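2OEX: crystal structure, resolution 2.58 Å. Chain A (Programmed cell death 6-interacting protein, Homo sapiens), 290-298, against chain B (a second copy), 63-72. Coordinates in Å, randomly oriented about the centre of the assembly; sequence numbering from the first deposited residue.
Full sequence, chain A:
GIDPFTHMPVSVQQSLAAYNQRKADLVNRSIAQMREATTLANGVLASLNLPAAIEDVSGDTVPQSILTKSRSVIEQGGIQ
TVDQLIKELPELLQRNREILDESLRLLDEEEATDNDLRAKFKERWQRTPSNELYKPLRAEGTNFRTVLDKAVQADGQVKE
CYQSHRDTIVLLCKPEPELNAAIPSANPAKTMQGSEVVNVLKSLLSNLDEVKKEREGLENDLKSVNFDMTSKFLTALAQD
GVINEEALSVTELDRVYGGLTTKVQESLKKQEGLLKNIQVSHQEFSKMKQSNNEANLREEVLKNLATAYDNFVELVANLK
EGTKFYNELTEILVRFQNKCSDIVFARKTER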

# COMPACT_ATOMS: atom_id res chain seq x y z
N GLN A 290 6.63 32.92 -0.30
CA GLN A 290 6.82 33.26 -1.70
C GLN A 290 6.19 32.27 -2.66
O GLN A 290 6.18 31.05 -2.41
N SER A 291 5.67 32.78 -3.77
CA SER A 291 5.27 31.91 -4.86
C SER A 291 6.05 32.20 -6.14
O SER A 291 5.56 31.95 -7.24
N ASN A 292 7.27 32.73 -6.00
CA ASN A 292 8.18 32.78 -7.15
C ASN A 292 8.30 31.35 -7.67
O ASN A 292 8.16 30.40 -6.90
N ASN A 293 8.57 31.19 -8.96
CA ASN A 293 8.83 29.87 -9.50
C ASN A 293 9.96 29.17 -8.76
O ASN A 293 9.92 27.96 -8.57
N GLU A 294 10.94 29.94 -8.31
CA GLU A 294 12.10 29.41 -7.62
C GLU A 294 11.85 29.09 -6.14
O GLU A 294 12.59 28.33 -5.53
N ALA A 295 10.80 29.68 -5.58
CA ALA A 295 10.39 29.38 -4.21
C ALA A 295 9.79 27.99 -4.16
O ALA A 295 9.90 27.30 -3.14
N ASN A 296 9.14 27.59 -5.25
CA ASN A 296 8.50 26.28 -5.33
C ASN A 296 9.54 25.19 -5.52
O ASN A 296 9.49 24.15 -4.84
N LEU A 297 10.50 25.45 -6.41
CA LEU A 297 11.62 24.56 -6.62
C LEU A 297 12.34 24.28 -5.32
O LEU A 297 12.58 23.12 -5.00
N ARG A 298 12.66 25.34 -4.56
CA ARG A 298 13.30 25.18 -3.25
C ARG A 298 12.42 24.42 -2.27
O ARG A 298 12.92 23.66 -1.46
N PRO B 63 2.94 29.87 -17.94
CA PRO B 63 2.38 29.95 -16.60
C PRO B 63 3.03 28.95 -15.67
O PRO B 63 3.26 27.80 -16.05
N GLN B 64 3.33 29.40 -14.46
CA GLN B 64 4.04 28.61 -13.45
C GLN B 64 3.45 27.21 -13.36
O GLN B 64 4.16 26.23 -13.57
N SER B 65 2.14 27.13 -13.10
CA SER B 65 1.48 25.85 -12.87
C SER B 65 1.58 24.88 -14.05
O SER B 65 1.65 23.65 -13.84
N ILE B 66 1.58 25.42 -15.28
CA ILE B 66 1.82 24.60 -16.49
C ILE B 66 3.28 24.13 -16.52
O ILE B 66 3.56 22.96 -16.81
N LEU B 67 4.20 25.02 -16.17
CA LEU B 67 5.61 24.65 -16.14
C LEU B 67 5.87 23.61 -15.05
O LEU B 67 6.64 22.67 -15.25
N THR B 68 5.21 23.77 -13.91
CA THR B 68 5.28 22.80 -12.82
C THR B 68 4.72 21.42 -13.20
O THR B 68 5.32 20.38 -12.87
N LYS B 69 3.58 21.41 -13.90
CA LYS B 69 3.04 20.16 -14.42
C LYS B 69 4.06 19.53 -15.37
O LYS B 69 4.26 18.32 -15.36
N SER B 70 4.72 20.37 -16.16
CA SER B 70 5.77 19.95 -17.06
C SER B 70 6.97 19.33 -16.31
O SER B 70 7.58 18.39 -16.79
N ARG B 71 7.29 19.86 -15.13
CA ARG B 71 8.34 19.26 -14.29
C ARG B 71 8.01 17.83 -13.96
O ARG B 71 8.88 16.97 -14.02
N SER B 72 6.75 17.60 -13.58
CA SER B 72 6.30 16.28 -13.16
C SER B 72 6.42 15.27 -14.29
O SER B 72 6.90 14.16 -14.09

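The contact between the two copies is small, burying 274 Å² in total, both sides summed. The axes of helix 293-298 of chain A and helix 64-72 of chain B come no closer than 11.3 Å and run in broadly the same direction, 32° apart. The N-terminal ends lie nearest, with the CA atoms of Asn A293 and Gln B64 6.3 Å apart.

The polar part of the contact centres on Gln B64, Asn A293 and Arg B71. Gln B64 points toward chain A with an unusual chi1 of -28° and a t chi2, which carries its amide alongside the turn before the chain A helix. There its modelled OE1 lies 3.0 Å from the backbone O of Ser A291, whose t side chain points sideways, its OG 3.9 Å from OE1 of Gln B64. Asn A293 leaves its backbone sideways, but its t chi1 brings the amide group closer to chain B, where the modelled ND2 is 3.2 Å from NH2 of Arg B71. Both amides are probably turned over in the model, so the atom labels in these two approaches leave the bonding open.

Two leucines add van der Waals contacts to these polar groups. Leu B67 (t, p) points toward chain A from a buried position, its CD2 3.9 Å from the modelled OD1 of Asn A293. Leu A297 starts sideways, yet its m, t rotamer brings CD2 to 3.8 Å from NE of Arg B71. Arg B71 itself points toward chain A; with chi1 and chi2 both m and chi3 t, it extends its guanidinium to meet Leu A297 and Asn A293 at its edge, near its plane.

Asn A296 (m) points toward chain B and Thr B68 (m) sideways, but neither comes within contact distance of the other stretch.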

# COMPACT_ATOMS: atom_id res chain seq x y z
CB GLN A 290 8.32 33.37 -1.99
CG GLN A 290 9.09 34.24 -1.01
CD GLN A 290 8.57 35.68 -0.91
OE1 GLN A 290 8.01 36.23 -1.86
NE2 GLN A 290 8.76 36.28 0.27
CB SER A 291 3.76 31.99 -5.11
OG SER A 291 3.39 31.03 -6.08
CB ASN A 292 9.58 33.25 -6.76
CG ASN A 292 9.59 34.63 -6.11
OD1 ASN A 292 10.34 34.85 -5.15
ND2 ASN A 292 8.80 35.57 -6.64
CB ASN A 293 9.15 29.97 -10.99
CG ASN A 293 8.94 28.67 -11.71
OD1 ASN A 293 7.84 28.39 -12.21
ND2 ASN A 293 9.98 27.84 -11.76
CB GLU A 294 13.32 30.34 -7.79
CG GLU A 294 13.00 31.79 -8.14
CD GLU A 294 12.66 32.01 -9.62
OE1 GLU A 294 13.53 31.78 -10.49
OE2 GLU A 294 11.51 32.43 -9.92
CB ALA A 295 9.40 30.40 -3.73
CB ASN A 296 7.42 26.25 -6.41
CG ASN A 296 6.17 27.07 -6.02
OD1 ASN A 296 5.89 27.28 -4.83
ND2 ASN A 296 5.43 27.55 -7.03
CB LEU A 297 12.60 25.13 -7.64
CG LEU A 297 12.19 25.10 -9.11
CD1 LEU A 297 13.21 25.86 -9.95
CD2 LEU A 297 12.02 23.66 -9.62
CB ARG A 298 13.71 26.52 -2.65
CG ARG A 298 14.33 26.46 -1.25
CD ARG A 298 14.80 27.86 -0.79
NE ARG A 298 15.56 27.86 0.47
CZ ARG A 298 16.84 27.48 0.60
NH1 ARG A 298 17.50 27.06 -0.46
NH2 ARG A 298 17.45 27.53 1.78
CB PRO B 63 0.92 29.58 -16.82
CG PRO B 63 0.63 30.03 -18.18
CD PRO B 63 1.88 29.75 -18.96
CB GLN B 64 4.01 29.32 -12.09
CG GLN B 64 3.90 30.86 -12.19
CD GLN B 64 3.77 31.56 -10.84
OE1 GLN B 64 4.42 31.16 -9.86
NE2 GLN B 64 2.96 32.62 -10.78
CB SER B 65 0.02 26.06 -12.49
OG SER B 65 -0.70 26.53 -13.62
CB ILE B 66 1.47 25.34 -17.78
CG1 ILE B 66 -0.04 25.62 -17.84
CG2 ILE B 66 1.94 24.57 -19.00
CD1 ILE B 66 -0.91 24.70 -18.71
CB LEU B 67 6.47 25.89 -15.95
CG LEU B 67 7.98 25.74 -16.12
CD1 LEU B 67 8.37 25.20 -17.50
CD2 LEU B 67 8.66 27.07 -15.84
CB THR B 68 4.55 23.32 -11.58
OG1 THR B 68 5.40 24.26 -10.91
CG2 THR B 68 4.17 22.18 -10.62
CB LYS B 69 1.70 20.39 -15.12
CG LYS B 69 0.51 20.56 -14.16
CD LYS B 69 -0.64 21.29 -14.85
CE LYS B 69 -1.98 21.04 -14.18
NZ LYS B 69 -2.38 21.95 -13.07
CB SER B 70 6.20 21.13 -17.92
OG SER B 70 7.21 20.76 -18.84
CB ARG B 71 8.48 19.98 -12.94
CG ARG B 71 8.70 21.45 -13.02
CD ARG B 71 10.16 21.79 -13.11
NE ARG B 71 10.32 23.23 -12.98
CZ ARG B 71 10.31 24.09 -13.99
NH1 ARG B 71 10.16 23.66 -15.24
NH2 ARG B 71 10.47 25.39 -13.75
CB SER B 72 4.87 16.32 -12.61
OG SER B 72 4.85 16.24 -11.20